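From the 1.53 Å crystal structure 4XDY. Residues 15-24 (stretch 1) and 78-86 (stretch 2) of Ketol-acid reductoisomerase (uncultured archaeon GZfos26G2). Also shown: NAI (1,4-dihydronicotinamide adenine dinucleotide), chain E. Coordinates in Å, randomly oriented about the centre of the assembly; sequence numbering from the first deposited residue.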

# COMPACT_ATOMS: atom_id res chain seq x y z
N ARG A 15 32.78 10.85 -11.20
CA ARG A 15 33.26 12.07 -11.89
C ARG A 15 33.87 11.83 -13.28
O ARG A 15 33.61 12.53 -14.19
CB ARG A 15 34.31 12.80 -11.02
N ASP A 16 34.69 10.86 -13.48
CA ASP A 16 35.19 10.73 -14.87
C ASP A 16 34.81 9.34 -15.40
O ASP A 16 35.60 8.61 -16.01
CB ASP A 16 36.69 10.94 -14.89
CG ASP A 16 37.33 10.37 -13.67
OD1 ASP A 16 36.80 9.34 -13.17
OD2 ASP A 16 38.30 10.97 -13.16
N LYS A 17 33.57 8.94 -15.12
CA LYS A 17 33.13 7.69 -15.68
C LYS A 17 31.84 7.96 -16.44
O LYS A 17 31.04 8.81 -16.05
CB LYS A 17 32.96 6.65 -14.58
CG LYS A 17 34.26 5.94 -14.32
CD LYS A 17 34.18 5.01 -13.17
CE LYS A 17 35.56 4.45 -12.85
NZ LYS A 17 36.01 3.38 -13.76
N THR A 18 31.71 7.26 -17.54
CA THR A 18 30.47 7.23 -18.31
C THR A 18 29.74 5.89 -18.00
O THR A 18 30.35 4.80 -18.04
CB THR A 18 30.82 7.30 -19.79
OG1 THR A 18 31.38 8.61 -20.02
CG2 THR A 18 29.57 7.10 -20.67
N ILE A 19 28.47 6.03 -17.71
CA ILE A 19 27.58 4.88 -17.49
C ILE A 19 26.73 4.68 -18.75
O ILE A 19 25.94 5.61 -19.13
CB ILE A 19 26.59 5.12 -16.33
CG1 ILE A 19 27.23 5.77 -15.09
CG2 ILE A 19 25.76 3.81 -16.06
CD1 ILE A 19 28.31 4.97 -14.54
N ALA A 20 26.86 3.52 -19.36
CA ALA A 20 26.00 3.09 -20.46
C ALA A 20 24.83 2.31 -19.89
O ALA A 20 25.03 1.21 -19.38
CB ALA A 20 26.77 2.24 -21.43
N VAL A 21 23.66 2.91 -19.93
CA VAL A 21 22.42 2.26 -19.43
C VAL A 21 21.77 1.55 -20.60
O VAL A 21 21.32 2.22 -21.53
CB VAL A 21 21.48 3.25 -18.78
CG1 VAL A 21 20.12 2.60 -18.46
CG2 VAL A 21 22.11 3.84 -17.50
N MET A 22 21.77 0.21 -20.55
CA MET A 22 21.17 -0.62 -21.57
C MET A 22 19.69 -0.89 -21.23
O MET A 22 19.40 -1.58 -20.27
CB MET A 22 21.90 -1.92 -21.73
CG MET A 22 23.44 -1.82 -21.78
SD MET A 22 23.90 -0.71 -23.14
CE MET A 22 25.58 -1.28 -23.38
N GLY A 23 18.79 -0.45 -22.09
CA GLY A 23 17.34 -0.51 -21.82
C GLY A 23 16.78 0.66 -21.14
O GLY A 23 17.09 0.89 -19.98
N TYR A 24 15.89 1.42 -21.78
CA TYR A 24 15.28 2.54 -21.18
C TYR A 24 13.84 2.26 -20.82
O TYR A 24 12.98 2.99 -21.29
CB TYR A 24 15.36 3.77 -22.15
CG TYR A 24 15.13 5.14 -21.62
CD1 TYR A 24 16.10 5.82 -20.92
CD2 TYR A 24 13.96 5.84 -21.91
CE1 TYR A 24 15.92 7.10 -20.44
CE2 TYR A 24 13.75 7.14 -21.45
CZ TYR A 24 14.77 7.80 -20.74
OH TYR A 24 14.62 9.06 -20.23
N GLY A 78 30.75 2.99 -22.65
CA GLY A 78 30.56 3.03 -21.21
C GLY A 78 31.77 2.46 -20.47
O GLY A 78 32.27 1.41 -20.80
N ASP A 79 32.13 3.14 -19.39
CA ASP A 79 33.04 2.56 -18.41
C ASP A 79 32.29 1.55 -17.52
O ASP A 79 32.88 0.60 -17.03
CB ASP A 79 33.58 3.68 -17.53
CG ASP A 79 34.37 4.70 -18.34
OD1 ASP A 79 35.27 4.23 -19.03
OD2 ASP A 79 34.01 5.90 -18.39
N VAL A 80 31.01 1.87 -17.28
CA VAL A 80 30.06 0.96 -16.60
C VAL A 80 29.00 0.60 -17.62
O VAL A 80 28.42 1.47 -18.23
CB VAL A 80 29.41 1.60 -15.34
CG1 VAL A 80 28.49 0.57 -14.66
CG2 VAL A 80 30.49 2.02 -14.36
N VAL A 81 28.82 -0.70 -17.83
CA VAL A 81 27.81 -1.19 -18.78
C VAL A 81 26.67 -1.79 -17.92
O VAL A 81 26.87 -2.82 -17.32
CB VAL A 81 28.37 -2.23 -19.71
CG1 VAL A 81 27.28 -2.82 -20.62
CG2 VAL A 81 29.46 -1.61 -20.61
N HIS A 82 25.60 -1.03 -17.79
CA HIS A 82 24.60 -1.31 -16.76
C HIS A 82 23.36 -1.87 -17.46
O HIS A 82 22.67 -1.13 -18.20
CB HIS A 82 24.30 -0.03 -16.05
CG HIS A 82 23.34 -0.16 -14.91
ND1 HIS A 82 23.11 -1.34 -14.26
CD2 HIS A 82 22.59 0.76 -14.26
CE1 HIS A 82 22.26 -1.15 -13.27
NE2 HIS A 82 21.92 0.11 -13.26
N ILE A 83 23.12 -3.15 -17.23
CA ILE A 83 22.14 -3.95 -18.00
C ILE A 83 20.78 -3.79 -17.32
O ILE A 83 20.56 -4.36 -16.26
CB ILE A 83 22.60 -5.38 -18.17
CG1 ILE A 83 23.86 -5.41 -19.06
CG2 ILE A 83 21.53 -6.21 -18.89
CD1 ILE A 83 24.52 -6.74 -19.17
N LEU A 84 19.92 -2.98 -17.94
CA LEU A 84 18.54 -2.76 -17.46
C LEU A 84 17.51 -3.17 -18.54
O LEU A 84 16.48 -2.58 -18.68
CB LEU A 84 18.35 -1.36 -16.93
CG LEU A 84 19.16 -0.97 -15.69
CD1 LEU A 84 18.98 0.48 -15.29
CD2 LEU A 84 18.86 -1.90 -14.52
N LEU A 85 17.85 -4.27 -19.21
CA LEU A 85 16.99 -4.95 -20.10
C LEU A 85 16.17 -6.01 -19.32
O LEU A 85 16.59 -6.47 -18.28
CB LEU A 85 17.82 -5.61 -21.19
CG LEU A 85 18.55 -4.67 -22.14
CD1 LEU A 85 19.69 -5.38 -22.84
CD2 LEU A 85 17.63 -4.08 -23.16
N PRO A 86 15.05 -6.50 -19.89
CA PRO A 86 14.34 -7.62 -19.22
C PRO A 86 15.24 -8.77 -18.94
O PRO A 86 16.07 -9.15 -19.78
CB PRO A 86 13.21 -7.98 -20.25
CG PRO A 86 13.00 -6.73 -21.05
CD PRO A 86 14.43 -6.13 -21.16
PA NAI E . 11.87 -3.45 -19.14
O1A NAI E . 10.98 -4.69 -19.29
O2A NAI E . 11.27 -2.16 -18.78
O5B NAI E . 12.82 -3.45 -20.44
C5B NAI E . 13.72 -2.32 -20.68
C4B NAI E . 13.69 -1.99 -22.21
O4B NAI E . 14.28 -3.12 -22.84
C3B NAI E . 12.31 -1.82 -22.90
O3B NAI E . 11.81 -0.53 -22.56
C2B NAI E . 12.66 -2.06 -24.35
O2B NAI E . 13.04 -0.81 -24.93
C1B NAI E . 13.87 -3.01 -24.23
N9A NAI E . 13.54 -4.35 -24.70
C8A NAI E . 12.38 -5.03 -24.32
N7A NAI E . 12.36 -6.22 -24.92
C5A NAI E . 13.48 -6.28 -25.69
C6A NAI E . 14.03 -7.26 -26.61
N6A NAI E . 13.41 -8.42 -26.86
N1A NAI E . 15.23 -7.02 -27.21
C2A NAI E . 15.87 -5.85 -27.01
N3A NAI E . 15.45 -4.90 -26.19
C4A NAI E . 14.25 -5.05 -25.52
O3 NAI E . 13.03 -3.85 -17.97
PN NAI E . 12.83 -3.52 -16.35
O1N NAI E . 11.51 -4.08 -15.86
O2N NAI E . 13.09 -2.08 -16.20
O5D NAI E . 13.93 -4.52 -15.84
C5D NAI E . 15.34 -4.15 -15.96
C4D NAI E . 16.22 -4.90 -14.90
O4D NAI E . 15.86 -4.26 -13.66
C3D NAI E . 15.92 -6.37 -14.69
O3D NAI E . 17.12 -7.07 -14.34
C2D NAI E . 14.92 -6.43 -13.51
O2D NAI E . 14.86 -7.66 -12.79
C1D NAI E . 15.44 -5.28 -12.68
N1N NAI E . 14.53 -4.62 -11.73
C2N NAI E . 13.38 -4.10 -12.21
C3N NAI E . 12.52 -3.46 -11.39
C7N NAI E . 11.36 -2.83 -11.95
O7N NAI E . 10.78 -3.12 -13.05
N7N NAI E . 11.03 -1.72 -11.34
C4N NAI E . 12.88 -3.31 -10.00
C5N NAI E . 14.21 -3.68 -9.62
C6N NAI E . 14.98 -4.35 -10.51
O HOH W 1 34.18 1.24 -14.23

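The two stretches lie side by side as parallel strands, one ending at Met-22 and the other running from Val-80 to Ile-83, with their axes 4.8 Å apart at closest approach and 22° between their directions. Backbone hydrogen bonds join them in a regular ladder.

Gly-78 is the first residue to leave the preceding helix. Its CA lies 3.9 Å from Ala-20 CB. A CB here would sit 2.6 Å from Ala-20 CB, a clash, so the missing side chain makes room for the alanine.

Asp-79 opens the ladder. Its OD2 accepts a nearly straight hydrogen bond from Thr-18 N at 2.8 Å. Its own N donates to Thr-18 O at 2.8 Å. One water joins the same residue to Lys-17: it accepts from Lys-17 NZ at 2.9 Å and donates to Asp-79 O at 3.2 Å.

Val-80 N also donates to Thr-18 O, at 3.1 Å, so this carbonyl serves two amides. Val-80 O accepts from Ala-20 N at 2.8 Å. Ile-19 is on the same face as Val-80, and Ile-19 CD1 packs 3.6 Å from Val-80 CB.

Val-81 points to the other face, with Ala-20 and Met-22. Met-22 bends back so that its CE meets Val-81 CG1 at 3.6 Å, an apolar contact.

His-82 continues the ladder. Its N donates to Ala-20 O at 2.8 Å, and its O accepts from Met-22 N at 2.9 Å. Its ring NE2 is hydrogen-bonded elsewhere in the structure.

Ile-83 pairs with Met-22 in register, but little of it is covered by stretch 1.

Leu-84 N donates the last rung, to Met-22 O at 2.8 Å. Leu-84 CD1 packs 4.0 Å from Val-21 CG1.

Leu-85 CD2 reaches Gly-23 CA at 3.8 Å and NAI O4B at 3.5 Å. A CB on Gly-23 would clash with Leu-84 O at 2.5 Å.

Pro-86 does not touch stretch 1; its CD lies 3.2 Å from NAI O5B.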